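Local coordinates for protein arylesterase (Sulfolobus solfataricus, PDB 5L2P) that hydrolyses aromatic esters, p-nitrophenyl esters of fatty acids and aryl dialkyl phosphates such as paraoxon, with broad substrate specificity, at residues A[2-7]-A[286-291]; A[181-186]-A[280-285]; A[196-201]-A[248-253]; A[244-249]-A[274-279]. All coordinates share one frame; numbering follows the deposited sequence.

Contact 1. Residues A[2-7]-A[286-291]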
loop_
_atom_site.group_PDB
_atom_site.type_symbol
_atom_site.label_atom_id
_atom_site.label_comp_id
_atom_site.label_asym_id
_atom_site.label_seq_id
_atom_site.Cartn_x
_atom_site.Cartn_y
_atom_site.Cartn_z
ATOM N N PRO A 2 -14.390 0.166 0.059
ATOM C CA PRO A 2 -14.857 -1.215 0.030
ATOM C C PRO A 2 -14.889 -1.858 1.424
ATOM O O PRO A 2 -14.027 -2.651 1.769
ATOM C CB PRO A 2 -13.851 -1.894 -0.890
ATOM C CG PRO A 2 -12.598 -1.184 -0.623
ATOM C CD PRO A 2 -12.981 0.253 -0.372
ATOM N N LEU A 3 -15.909 -1.509 2.205
ATOM C CA LEU A 3 -16.139 -2.126 3.494
ATOM C C LEU A 3 -17.172 -3.239 3.380
ATOM O O LEU A 3 -17.862 -3.383 2.381
ATOM C CB LEU A 3 -16.653 -1.086 4.502
ATOM C CG LEU A 3 -15.771 0.119 4.801
ATOM C CD1 LEU A 3 -16.553 1.124 5.640
ATOM C CD2 LEU A 3 -14.485 -0.336 5.509
ATOM N N ASP A 4 -17.255 -4.027 4.429
ATOM C CA ASP A 4 -18.400 -4.891 4.651
ATOM C C ASP A 4 -19.709 -4.033 4.691
ATOM O O ASP A 4 -19.780 -3.047 5.389
ATOM C CB ASP A 4 -18.170 -5.601 5.977
ATOM C CG ASP A 4 -19.134 -6.716 6.228
ATOM O OD1 ASP A 4 -20.136 -6.902 5.489
ATOM O OD2 ASP A 4 -18.855 -7.421 7.218
ATOM N N PRO A 5 -20.716 -4.403 3.907
ATOM C CA PRO A 5 -21.986 -3.640 3.896
ATOM C C PRO A 5 -22.629 -3.385 5.269
ATOM O O PRO A 5 -23.152 -2.317 5.491
ATOM C CB PRO A 5 -22.919 -4.507 3.029
ATOM C CG PRO A 5 -21.976 -5.190 2.081
ATOM C CD PRO A 5 -20.727 -5.482 2.894
ATOM N N GLU A 6 -22.591 -4.365 6.166
ATOM C CA GLU A 6 -23.101 -4.180 7.535
ATOM C C GLU A 6 -22.311 -3.114 8.276
ATOM O O GLU A 6 -22.868 -2.351 9.052
ATOM C CB GLU A 6 -23.155 -5.507 8.350
ATOM C CG GLU A 6 -21.829 -6.259 8.499
ATOM C CD GLU A 6 -21.923 -7.632 9.191
ATOM O OE1 GLU A 6 -22.889 -7.851 9.989
ATOM O OE2 GLU A 6 -21.022 -8.490 8.932
ATOM N N VAL A 7 -21.007 -3.058 8.039
ATOM C CA VAL A 7 -20.156 -2.048 8.674
ATOM C C VAL A 7 -20.434 -0.667 8.090
ATOM O O VAL A 7 -20.483 0.319 8.804
ATOM C CB VAL A 7 -18.668 -2.398 8.531
ATOM C CG1 VAL A 7 -17.779 -1.268 9.093
ATOM C CG2 VAL A 7 -18.381 -3.717 9.241
ATOM N N SER A 286 -19.878 -5.002 12.874
ATOM C CA SER A 286 -19.871 -6.381 12.455
ATOM C C SER A 286 -19.687 -7.343 13.621
ATOM O O SER A 286 -18.584 -7.797 13.889
ATOM C CB SER A 286 -18.769 -6.631 11.414
ATOM O OG SER A 286 -18.830 -7.985 10.948
ATOM N N PRO A 287 -20.775 -7.626 14.352
ATOM C CA PRO A 287 -20.676 -8.555 15.460
ATOM C C PRO A 287 -20.229 -9.954 15.036
ATOM O O PRO A 287 -19.606 -10.641 15.836
ATOM C CB PRO A 287 -22.112 -8.572 16.065
ATOM C CG PRO A 287 -22.977 -7.920 15.066
ATOM C CD PRO A 287 -22.101 -6.976 14.302
ATOM N N ARG A 288 -20.562 -10.371 13.821
ATOM C CA ARG A 288 -20.097 -11.665 13.282
ATOM C C ARG A 288 -18.555 -11.728 13.231
ATOM O O ARG A 288 -17.955 -12.676 13.715
ATOM C CB ARG A 288 -20.668 -11.931 11.865
ATOM C CG ARG A 288 -20.167 -13.239 11.227
ATOM C CD ARG A 288 -20.644 -13.469 9.774
ATOM N NE ARG A 288 -20.519 -12.249 8.973
ATOM C CZ ARG A 288 -19.392 -11.791 8.399
ATOM N NH1 ARG A 288 -18.214 -12.458 8.487
ATOM N NH2 ARG A 288 -19.438 -10.653 7.724
ATOM N N THR A 289 -17.929 -10.708 12.650
ATOM C CA THR A 289 -16.457 -10.635 12.611
ATOM C C THR A 289 -15.822 -10.560 13.996
ATOM O O THR A 289 -14.798 -11.198 14.277
ATOM C CB THR A 289 -15.986 -9.428 11.808
ATOM O OG1 THR A 289 -16.576 -9.470 10.522
ATOM C CG2 THR A 289 -14.523 -9.460 11.616
ATOM N N SER A 290 -16.447 -9.786 14.879
ATOM C CA SER A 290 -15.959 -9.620 16.243
ATOM C C SER A 290 -15.944 -10.958 16.982
ATOM O O SER A 290 -15.025 -11.282 17.722
ATOM C CB SER A 290 -16.828 -8.612 16.969
ATOM O OG SER A 290 -16.372 -8.477 18.304
ATOM N N ARG A 291 -16.969 -11.743 16.740
ATOM C CA ARG A 291 -17.056 -13.056 17.341
ATOM C C ARG A 291 -15.981 -14.009 16.788
ATOM O O ARG A 291 -15.293 -14.709 17.539
ATOM C CB ARG A 291 -18.460 -13.660 17.129
ATOM C CG ARG A 291 -18.590 -15.057 17.666
ATOM C CD ARG A 291 -19.941 -15.602 17.345
ATOM N NE ARG A 291 -20.943 -14.934 18.170
ATOM C CZ ARG A 291 -21.230 -15.272 19.437
ATOM N NH1 ARG A 291 -20.584 -16.262 20.048
ATOM N NH2 ARG A 291 -22.172 -14.606 20.091
#
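A salt-bridge network of D4, E6 and R288 joins the starts of two helices in this alpha/beta hydrolase: helix 5-17 near the N-terminus, for which D4 is the N-cap residue, and the C-terminal helix 287-305, for which S286 takes that place. R288 reaches across with CG anti to its backbone N and a bend at chi3 (44°), so that one nitrogen serves two acids. Its NH2 lies 2.9 Å from E6 OE2, a salt bridge whose hydrogen bond is weak because the N-H points well off line (128°). D4 OD2 meets the same NH2 at the edge of the guanidinium, 3.3 Å away and near its plane. The two carboxylate oxygens, D4 OD2 and E6 OE2, lie 3.0 Å apart, both acceptors and not hydrogen-bonded to each other, with R288 NH2 close to both. S286 OG stands 3.0 Å from E6 OE2 and 2.7 Å from T289 OG1, and its proton could serve either oxygen. An alanine in place of E6 would remove the carboxylate and would probably weaken the tie between the helix starts, as R288 would keep D4 as its one acid in the network. R288 NH1 also makes a weak hydrogen bond to T271 O of a neighbouring subunit. Beside the charged groups, V7 CG2 packs 3.7 Å from S286 CB.

Contact 2. Residues A[181-186]-A[280-285]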
loop_
_atom_site.group_PDB
_atom_site.type_symbol
_atom_site.label_atom_id
_atom_site.label_comp_id
_atom_site.label_asym_id
_atom_site.label_seq_id
_atom_site.Cartn_x
_atom_site.Cartn_y
_atom_site.Cartn_z
ATOM N N PRO A 181 -2.517 -8.266 21.850
ATOM C CA PRO A 181 -3.015 -6.931 21.546
ATOM C C PRO A 181 -3.814 -6.926 20.259
ATOM O O PRO A 181 -3.290 -7.240 19.180
ATOM C CB PRO A 181 -1.738 -6.094 21.412
ATOM C CG PRO A 181 -0.673 -7.065 21.068
ATOM C CD PRO A 181 -1.091 -8.424 21.506
ATOM N N VAL A 182 -5.086 -6.569 20.376
ATOM C CA VAL A 182 -5.963 -6.461 19.233
ATOM C C VAL A 182 -6.138 -4.971 18.923
ATOM O O VAL A 182 -6.418 -4.147 19.800
ATOM C CB VAL A 182 -7.310 -7.087 19.558
ATOM C CG1 VAL A 182 -8.300 -6.909 18.404
ATOM C CG2 VAL A 182 -7.116 -8.549 19.899
ATOM N N VAL A 183 -5.983 -4.635 17.653
ATOM C CA VAL A 183 -5.993 -3.256 17.196
ATOM C C VAL A 183 -5.366 -2.247 18.187
ATOM O O VAL A 183 -5.908 -1.177 18.409
ATOM C CB VAL A 183 -7.406 -2.832 16.742
ATOM C CG1 VAL A 183 -7.841 -3.712 15.548
ATOM C CG2 VAL A 183 -8.421 -2.906 17.906
ATOM N N PRO A 184 -4.167 -2.539 18.672
ATOM C CA PRO A 184 -3.544 -1.693 19.655
ATOM C C PRO A 184 -3.073 -0.305 19.212
ATOM O O PRO A 184 -2.698 -0.088 18.044
ATOM C CB PRO A 184 -2.266 -2.500 20.009
ATOM C CG PRO A 184 -1.883 -3.151 18.730
ATOM C CD PRO A 184 -3.195 -3.498 18.071
ATOM N N PHE A 185 -3.045 0.610 20.178
ATOM C CA PHE A 185 -2.249 1.841 20.090
ATOM C C PHE A 185 -0.870 1.575 20.689
ATOM O O PHE A 185 -0.758 1.198 21.856
ATOM C CB PHE A 185 -2.944 2.978 20.847
ATOM C CG PHE A 185 -2.172 4.257 20.876
ATOM C CD1 PHE A 185 -1.125 4.449 21.788
ATOM C CD2 PHE A 185 -2.466 5.284 19.994
ATOM C CE1 PHE A 185 -0.407 5.652 21.820
ATOM C CE2 PHE A 185 -1.732 6.471 20.026
ATOM C CZ PHE A 185 -0.709 6.643 20.943
ATOM N N VAL A 186 0.182 1.810 19.901
ATOM C CA VAL A 186 1.567 1.588 20.361
ATOM C C VAL A 186 2.512 2.759 20.122
ATOM O O VAL A 186 3.668 2.706 20.537
ATOM C CB VAL A 186 2.183 0.352 19.697
ATOM C CG1 VAL A 186 1.491 -0.897 20.181
ATOM C CG2 VAL A 186 2.134 0.413 18.168
ATOM N N VAL A 280 -13.348 -1.971 10.153
ATOM C CA VAL A 280 -12.843 -0.767 10.767
ATOM C C VAL A 280 -12.327 -1.122 12.147
ATOM O O VAL A 280 -12.319 -2.273 12.534
ATOM C CB VAL A 280 -13.914 0.352 10.799
ATOM C CG1 VAL A 280 -14.343 0.696 9.373
ATOM C CG2 VAL A 280 -15.093 -0.010 11.701
ATOM N N HIS A 281 -11.859 -0.127 12.867
ATOM C CA HIS A 281 -11.282 -0.334 14.184
ATOM C C HIS A 281 -12.205 -1.124 15.108
ATOM O O HIS A 281 -13.391 -0.820 15.246
ATOM C CB HIS A 281 -10.962 1.017 14.797
ATOM C CG HIS A 281 -10.434 0.944 16.188
ATOM N ND1 HIS A 281 -9.151 0.540 16.486
ATOM C CD2 HIS A 281 -11.019 1.237 17.372
ATOM C CE1 HIS A 281 -8.966 0.595 17.792
ATOM N NE2 HIS A 281 -10.090 1.001 18.355
ATOM N N ALA A 282 -11.632 -2.155 15.717
ATOM C CA ALA A 282 -12.349 -3.010 16.700
ATOM C C ALA A 282 -13.516 -3.824 16.108
ATOM O O ALA A 282 -14.267 -4.405 16.828
ATOM C CB ALA A 282 -12.774 -2.181 17.882
ATOM N N PHE A 283 -13.615 -3.880 14.789
ATOM C CA PHE A 283 -14.631 -4.662 14.089
ATOM C C PHE A 283 -16.047 -4.178 14.388
ATOM O O PHE A 283 -16.995 -4.930 14.350
ATOM C CB PHE A 283 -14.444 -6.162 14.355
ATOM C CG PHE A 283 -12.986 -6.578 14.411
ATOM C CD1 PHE A 283 -12.162 -6.465 13.312
ATOM C CD2 PHE A 283 -12.424 -7.029 15.599
ATOM C CE1 PHE A 283 -10.820 -6.811 13.368
ATOM C CE2 PHE A 283 -11.081 -7.369 15.670
ATOM C CZ PHE A 283 -10.277 -7.259 14.546
ATOM N N LEU A 284 -16.175 -2.879 14.636
ATOM C CA LEU A 284 -17.450 -2.254 14.909
ATOM C C LEU A 284 -18.370 -2.284 13.710
ATOM O O LEU A 284 -17.938 -2.069 12.574
ATOM C CB LEU A 284 -17.220 -0.827 15.393
ATOM C CG LEU A 284 -16.806 -0.886 16.872
ATOM C CD1 LEU A 284 -15.831 0.233 17.228
ATOM C CD2 LEU A 284 -18.025 -0.890 17.817
ATOM N N GLY A 285 -19.656 -2.517 13.981
ATOM C CA GLY A 285 -20.647 -2.681 12.927
ATOM C C GLY A 285 -20.696 -4.091 12.338
ATOM O O GLY A 285 -21.454 -4.324 11.386
#
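The close-packed part of this contact is V183 against the imidazole of H281, with V183 CG2 3.5 Å from H281 CE1. V183 CB is also near the ring, 3.8 Å from H281 ND1. The valine approaches obliquely, and its chi1 of -62° puts CG2 in the crowded position between backbone N and carbonyl carbon, from which it meets the imidazole. H281 has CG anti to its own N (chi1 177°), which carries the ring out toward the valine, and the CB of the next residue, A282, lies 3.8 Å above one face of its plane, toward the rim. V183 follows directly on strand 178-182 of the central sheet, and the H281 loop leads to the last helix of the alpha/beta hydrolase fold. H281 is the inferred histidine of the Ser-His-Asp catalytic triad, which places the pair in the active site: its ND1 is hydrogen-bonded to D251 OD2 and its NE2 to S156 OG, so both ring nitrogens are engaged while the valine lies against the ND1-CE1 side. The packing slackens beyond the imidazole. F283 crosses V182 at about a right angle, its CE2 3.9 Å from V182 CG1, and its CZ comes no nearer than 4.4 Å to V183 CG1. A282, partly exposed, is on the looser side too: its CB stays 4.4 Å from V183 CG2, though its backbone N comes closer.

Contact 3. Residues A[196-201]-A[248-253]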
loop_
_atom_site.group_PDB
_atom_site.type_symbol
_atom_site.label_atom_id
_atom_site.label_comp_id
_atom_site.label_asym_id
_atom_site.label_seq_id
_atom_site.Cartn_x
_atom_site.Cartn_y
_atom_site.Cartn_z
ATOM N N ASN A 196 -3.333 8.489 7.994
ATOM C CA ASN A 196 -3.738 9.657 7.234
ATOM C C ASN A 196 -5.013 9.435 6.427
ATOM O O ASN A 196 -5.764 10.359 6.208
ATOM C CB ASN A 196 -2.582 10.107 6.336
ATOM C CG ASN A 196 -1.490 10.792 7.120
ATOM O OD1 ASN A 196 -1.651 11.937 7.494
ATOM N ND2 ASN A 196 -0.403 10.101 7.425
ATOM N N ARG A 197 -5.250 8.206 6.002
ATOM C CA ARG A 197 -6.384 7.888 5.157
ATOM C C ARG A 197 -7.627 7.568 5.926
ATOM O O ARG A 197 -8.735 7.888 5.474
ATOM C CB ARG A 197 -6.053 6.688 4.258
ATOM C CG ARG A 197 -5.043 6.927 3.163
ATOM C CD ARG A 197 -4.759 5.667 2.336
ATOM N NE ARG A 197 -4.041 6.074 1.125
ATOM C CZ ARG A 197 -3.383 5.273 0.308
ATOM N NH1 ARG A 197 -3.296 3.989 0.538
ATOM N NH2 ARG A 197 -2.817 5.795 -0.753
ATOM N N TYR A 198 -7.490 6.928 7.076
ATOM C CA TYR A 198 -8.690 6.467 7.807
ATOM C C TYR A 198 -8.825 7.117 9.174
ATOM O O TYR A 198 -9.436 6.537 10.071
ATOM C CB TYR A 198 -8.652 4.965 7.975
ATOM C CG TYR A 198 -8.228 4.224 6.737
ATOM C CD1 TYR A 198 -8.887 4.411 5.525
ATOM C CD2 TYR A 198 -7.178 3.339 6.776
ATOM C CE1 TYR A 198 -8.484 3.750 4.376
ATOM C CE2 TYR A 198 -6.773 2.672 5.641
ATOM C CZ TYR A 198 -7.420 2.886 4.440
ATOM O OH TYR A 198 -7.070 2.200 3.290
ATOM N N ARG A 199 -8.274 8.319 9.329
ATOM C CA ARG A 199 -8.392 9.047 10.583
ATOM C C ARG A 199 -9.684 9.865 10.628
ATOM O O ARG A 199 -9.784 10.795 11.397
ATOM C CB ARG A 199 -7.167 9.952 10.782
ATOM C CG ARG A 199 -7.064 11.019 9.723
ATOM C CD ARG A 199 -5.893 11.957 9.948
ATOM N NE ARG A 199 -6.210 13.268 9.394
ATOM C CZ ARG A 199 -5.947 14.414 9.978
ATOM N NH1 ARG A 199 -5.316 14.435 11.152
ATOM N NH2 ARG A 199 -6.301 15.530 9.373
ATOM N N LYS A 200 -10.631 9.602 9.732
ATOM C CA LYS A 200 -11.853 10.390 9.710
ATOM C C LYS A 200 -12.907 9.755 8.833
ATOM O O LYS A 200 -12.714 9.672 7.636
ATOM C CB LYS A 200 -11.545 11.810 9.241
ATOM C CG LYS A 200 -12.109 12.884 10.148
ATOM C CD LYS A 200 -11.627 12.804 11.600
ATOM C CE LYS A 200 -10.545 13.843 11.887
ATOM N NZ LYS A 200 -11.042 15.249 11.715
ATOM N N GLY A 201 -14.014 9.320 9.428
ATOM C CA GLY A 201 -15.108 8.681 8.686
ATOM C C GLY A 201 -15.120 7.158 8.792
ATOM O O GLY A 201 -15.637 6.466 7.944
ATOM N N ALA A 248 -6.959 -4.251 11.765
ATOM C CA ALA A 248 -8.025 -4.104 10.816
ATOM C C ALA A 248 -7.594 -3.213 9.643
ATOM O O ALA A 248 -6.899 -2.212 9.833
ATOM C CB ALA A 248 -9.233 -3.496 11.503
ATOM N N GLU A 249 -8.077 -3.528 8.442
ATOM C CA GLU A 249 -7.655 -2.824 7.229
ATOM C C GLU A 249 -7.967 -1.333 7.200
ATOM O O GLU A 249 -7.117 -0.509 6.804
ATOM C CB GLU A 249 -8.250 -3.524 5.996
ATOM C CG GLU A 249 -7.867 -2.947 4.657
ATOM C CD GLU A 249 -8.518 -3.682 3.523
ATOM O OE1 GLU A 249 -9.425 -4.503 3.835
ATOM O OE2 GLU A 249 -8.113 -3.467 2.322
ATOM N N TYR A 250 -9.167 -0.956 7.598
ATOM C CA TYR A 250 -9.575 0.469 7.520
ATOM C C TYR A 250 -9.611 1.111 8.909
ATOM O O TYR A 250 -10.562 1.775 9.291
ATOM C CB TYR A 250 -10.913 0.567 6.791
ATOM C CG TYR A 250 -10.764 0.118 5.364
ATOM C CD1 TYR A 250 -10.027 0.866 4.444
ATOM C CD2 TYR A 250 -11.297 -1.084 4.954
ATOM C CE1 TYR A 250 -9.858 0.424 3.150
ATOM C CE2 TYR A 250 -11.148 -1.517 3.651
ATOM C CZ TYR A 250 -10.425 -0.752 2.759
ATOM O OH TYR A 250 -10.234 -1.153 1.473
ATOM N N ASP A 251 -8.531 0.875 9.643
ATOM C CA ASP A 251 -8.296 1.350 10.970
ATOM C C ASP A 251 -7.094 2.263 10.889
ATOM O O ASP A 251 -6.084 1.902 10.296
ATOM C CB ASP A 251 -7.988 0.149 11.846
ATOM C CG ASP A 251 -7.780 0.502 13.331
ATOM O OD1 ASP A 251 -7.541 1.686 13.678
ATOM O OD2 ASP A 251 -7.855 -0.461 14.140
ATOM N N PRO A 252 -7.190 3.462 11.467
ATOM C CA PRO A 252 -6.007 4.335 11.410
ATOM C C PRO A 252 -4.788 3.767 12.146
ATOM O O PRO A 252 -3.678 4.119 11.836
ATOM C CB PRO A 252 -6.504 5.655 12.033
ATOM C CG PRO A 252 -7.700 5.274 12.825
ATOM C CD PRO A 252 -8.331 4.141 12.072
ATOM N N LEU A 253 -5.000 2.895 13.104
ATOM C CA LEU A 253 -3.937 2.338 13.924
ATOM C C LEU A 253 -3.365 1.075 13.294
ATOM O O LEU A 253 -2.507 0.421 13.919
ATOM C CB LEU A 253 -4.468 1.979 15.346
ATOM C CG LEU A 253 -5.163 3.062 16.159
ATOM C CD1 LEU A 253 -5.634 2.487 17.493
ATOM C CD2 LEU A 253 -4.253 4.260 16.387
#
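The ring of Y198 is sandwiched between R197 CB, 3.7 Å above the centre of one face, and Y250 on the opposite face. Two parts of Y250 share that second face. Its CA points a CH-pi contact at the ring, 4.0 Å from the Y198 centroid and 19° off the normal. Its own ring follows with an edge, giving an offset edge-to-face pair with planes at 84° and the Y250 CD1 atom 3.3 Å from Y198 CE1. The backbone packs in as well: Y198 CE2 lies 3.4 Å from E249 O, and P252 CD is 3.3 Å from Y198 O. The segment packed here carries D251, the inferred acid of the catalytic triad in this alpha/beta hydrolase, on the loop after strand 242-248. D251 points away from Y198; its OD2 is hydrogen-bonded to H281 ND1, while its OD1 accepts L253 N at 2.9 Å in a nearly straight bond (168°), a capping bond at the turn into helix 254-266, with the N-H coming from above the carboxylate plane, which gives the carboxylate a second hold. A serine in place of Y198 would remove the aromatic face under Y250 and is likely to loosen the backbone just before the triad acid. At the far end of the other ring, Y250 OH makes a weak hydrogen bond to R197 NE of a neighbouring subunit, and that R197 also packs on Y198.

Contact 4. Residues A[244-249]-A[274-279]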
loop_
_atom_site.group_PDB
_atom_site.type_symbol
_atom_site.label_atom_id
_atom_site.label_comp_id
_atom_site.label_asym_id
_atom_site.label_seq_id
_atom_site.Cartn_x
_atom_site.Cartn_y
_atom_site.Cartn_z
ATOM N N ILE A 244 0.142 -12.542 19.640
ATOM C CA ILE A 244 -0.834 -12.581 18.569
ATOM C C ILE A 244 -1.337 -11.150 18.379
ATOM O O ILE A 244 -2.150 -10.682 19.150
ATOM C CB ILE A 244 -2.002 -13.517 18.916
ATOM C CG1 ILE A 244 -1.471 -14.932 19.120
ATOM C CG2 ILE A 244 -3.061 -13.508 17.819
ATOM C CD1 ILE A 244 -2.444 -15.909 19.747
ATOM N N VAL A 245 -0.847 -10.462 17.346
ATOM C CA VAL A 245 -1.277 -9.091 17.008
ATOM C C VAL A 245 -2.288 -9.082 15.869
ATOM O O VAL A 245 -2.064 -9.637 14.816
ATOM C CB VAL A 245 -0.102 -8.183 16.647
ATOM C CG1 VAL A 245 -0.537 -6.752 16.484
ATOM C CG2 VAL A 245 0.974 -8.250 17.712
ATOM N N VAL A 246 -3.429 -8.442 16.120
ATOM C CA VAL A 246 -4.518 -8.428 15.163
ATOM C C VAL A 246 -4.795 -6.984 14.781
ATOM O O VAL A 246 -4.845 -6.122 15.650
ATOM C CB VAL A 246 -5.777 -9.073 15.740
ATOM C CG1 VAL A 246 -6.902 -9.138 14.693
ATOM C CG2 VAL A 246 -5.456 -10.461 16.219
ATOM N N THR A 247 -4.899 -6.717 13.477
ATOM C CA THR A 247 -5.190 -5.407 12.984
ATOM C C THR A 247 -6.432 -5.440 12.073
ATOM O O THR A 247 -6.883 -6.513 11.643
ATOM C CB THR A 247 -4.000 -4.802 12.229
ATOM O OG1 THR A 247 -3.596 -5.642 11.139
ATOM C CG2 THR A 247 -2.834 -4.558 13.163
ATOM N N ALA A 248 -6.959 -4.251 11.765
ATOM C CA ALA A 248 -8.025 -4.104 10.816
ATOM C C ALA A 248 -7.594 -3.213 9.643
ATOM O O ALA A 248 -6.899 -2.212 9.833
ATOM C CB ALA A 248 -9.233 -3.496 11.503
ATOM N N GLU A 249 -8.077 -3.528 8.442
ATOM C CA GLU A 249 -7.655 -2.824 7.229
ATOM C C GLU A 249 -7.967 -1.333 7.200
ATOM O O GLU A 249 -7.117 -0.509 6.804
ATOM C CB GLU A 249 -8.250 -3.524 5.996
ATOM C CG GLU A 249 -7.867 -2.947 4.657
ATOM C CD GLU A 249 -8.518 -3.682 3.523
ATOM O OE1 GLU A 249 -9.425 -4.503 3.835
ATOM O OE2 GLU A 249 -8.113 -3.467 2.322
ATOM N N PHE A 274 -2.003 -10.871 11.956
ATOM C CA PHE A 274 -2.876 -10.905 10.788
ATOM C C PHE A 274 -3.733 -9.683 10.763
ATOM O O PHE A 274 -3.942 -9.072 11.782
ATOM C CB PHE A 274 -3.710 -12.196 10.684
ATOM C CG PHE A 274 -4.565 -12.467 11.862
ATOM C CD1 PHE A 274 -4.075 -13.168 12.941
ATOM C CD2 PHE A 274 -5.896 -12.058 11.867
ATOM C CE1 PHE A 274 -4.869 -13.412 14.036
ATOM C CE2 PHE A 274 -6.708 -12.295 12.944
ATOM C CZ PHE A 274 -6.199 -12.961 14.039
ATOM N N ARG A 275 -4.159 -9.309 9.565
ATOM C CA ARG A 275 -4.971 -8.137 9.321
ATOM C C ARG A 275 -6.360 -8.593 8.854
ATOM O O ARG A 275 -6.466 -9.372 7.906
ATOM C CB ARG A 275 -4.355 -7.297 8.243
ATOM C CG ARG A 275 -5.188 -6.073 7.832
ATOM C CD ARG A 275 -4.732 -5.576 6.441
ATOM N NE ARG A 275 -3.399 -4.967 6.457
ATOM C CZ ARG A 275 -2.960 -4.148 5.513
ATOM N NH1 ARG A 275 -3.658 -3.932 4.430
ATOM N NH2 ARG A 275 -1.836 -3.505 5.681
ATOM N N VAL A 276 -7.412 -8.123 9.547
ATOM C CA VAL A 276 -8.790 -8.432 9.147
ATOM C C VAL A 276 -9.247 -7.411 8.092
ATOM O O VAL A 276 -9.333 -6.200 8.372
ATOM C CB VAL A 276 -9.741 -8.397 10.347
ATOM C CG1 VAL A 276 -11.172 -8.696 9.918
ATOM C CG2 VAL A 276 -9.282 -9.385 11.426
ATOM N N ASN A 277 -9.529 -7.889 6.885
ATOM C CA ASN A 277 -9.920 -6.990 5.825
ATOM C C ASN A 277 -11.412 -6.567 5.885
ATOM O O ASN A 277 -12.242 -7.247 6.447
ATOM C CB ASN A 277 -9.577 -7.602 4.465
ATOM C CG ASN A 277 -8.041 -7.846 4.259
ATOM O OD1 ASN A 277 -7.188 -7.059 4.670
ATOM N ND2 ASN A 277 -7.712 -8.957 3.619
ATOM N N GLY A 278 -11.719 -5.420 5.279
ATOM C CA GLY A 278 -13.071 -4.921 5.135
ATOM C C GLY A 278 -13.721 -4.487 6.431
ATOM O O GLY A 278 -14.942 -4.338 6.508
ATOM N N ASN A 279 -12.883 -4.228 7.430
ATOM C CA ASN A 279 -13.313 -3.877 8.754
ATOM C C ASN A 279 -12.621 -2.682 9.292
ATOM O O ASN A 279 -11.507 -2.378 8.898
ATOM C CB ASN A 279 -13.149 -5.031 9.716
ATOM C CG ASN A 279 -14.296 -6.036 9.619
ATOM O OD1 ASN A 279 -15.279 -5.991 10.390
ATOM N ND2 ASN A 279 -14.221 -6.873 8.621
#
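The F274 ring takes V246 over one face, where V246 CB sits and V246 CG2 comes within 3.4 Å of F274 CZ; I244 CG2 approaches obliquely, 4.2 Å from F274 CE1. CG of F274 occupies the crowded position (chi1 57°), which lays the ring alongside V246, the two side chains pointing the same way, and F274 of a neighbouring subunit meets it edge-to-face. E249 CG lies obliquely to the R275 guanidinium. The carboxylate of E249 and the amide of N277 are turned 62° apart, and the extended E249 chain brings OE1 to G278 N, which it accepts at 2.9 Å nearly along its C-O axis, tying down the corner where the second strand turns away; E249 OE2 is salt-bridged to R197 of another subunit. These groups decorate a parallel pair of strands, 31° apart in direction. F274 N bonds to V245 O, T247 N to F274 O, V276 N to T247 O (2.7 Å) and E249 N to V276 O (3.0 Å), so each strand gives and accepts in turn. On the face opposite F274, T247 OG1 lies 3.4 Å from R275 CB, and both side chains reach E258 of helix 254-266, the crossover helix of this beta-alpha-beta unit. Strand 178-182 pairs with the other edge of strand 242-248, helix 287-305 covers V276 and I244, and beyond strand 271-276 the sheet runs on antiparallel into the neighbouring subunit.

Overall arrangement
Contacts 2, 3 and 4 gather round the C-terminal ends of the neighbouring parallel strands 178-182, 242-248 and 271-276, whereas contact 1 lies farther out, partly buried, and is the most ionic. Contact 4 is held chiefly by backbone hydrogen bonds; contacts 2 and 3 have no hydrogen bond between their segments and rely on apolar and aromatic packing. Yet these two carry the inferred triad histidine and acid, which meet through H281 ND1 and D251 OD2, 2.9 Å apart. Contacts 3 and 4 share A248 and E249, so the strand paired in one becomes the acid's loop in the other. Contact 1 reaches the same corner through D4 N and G278 O. Contacts 1, 3 and 4 also meet other subunits.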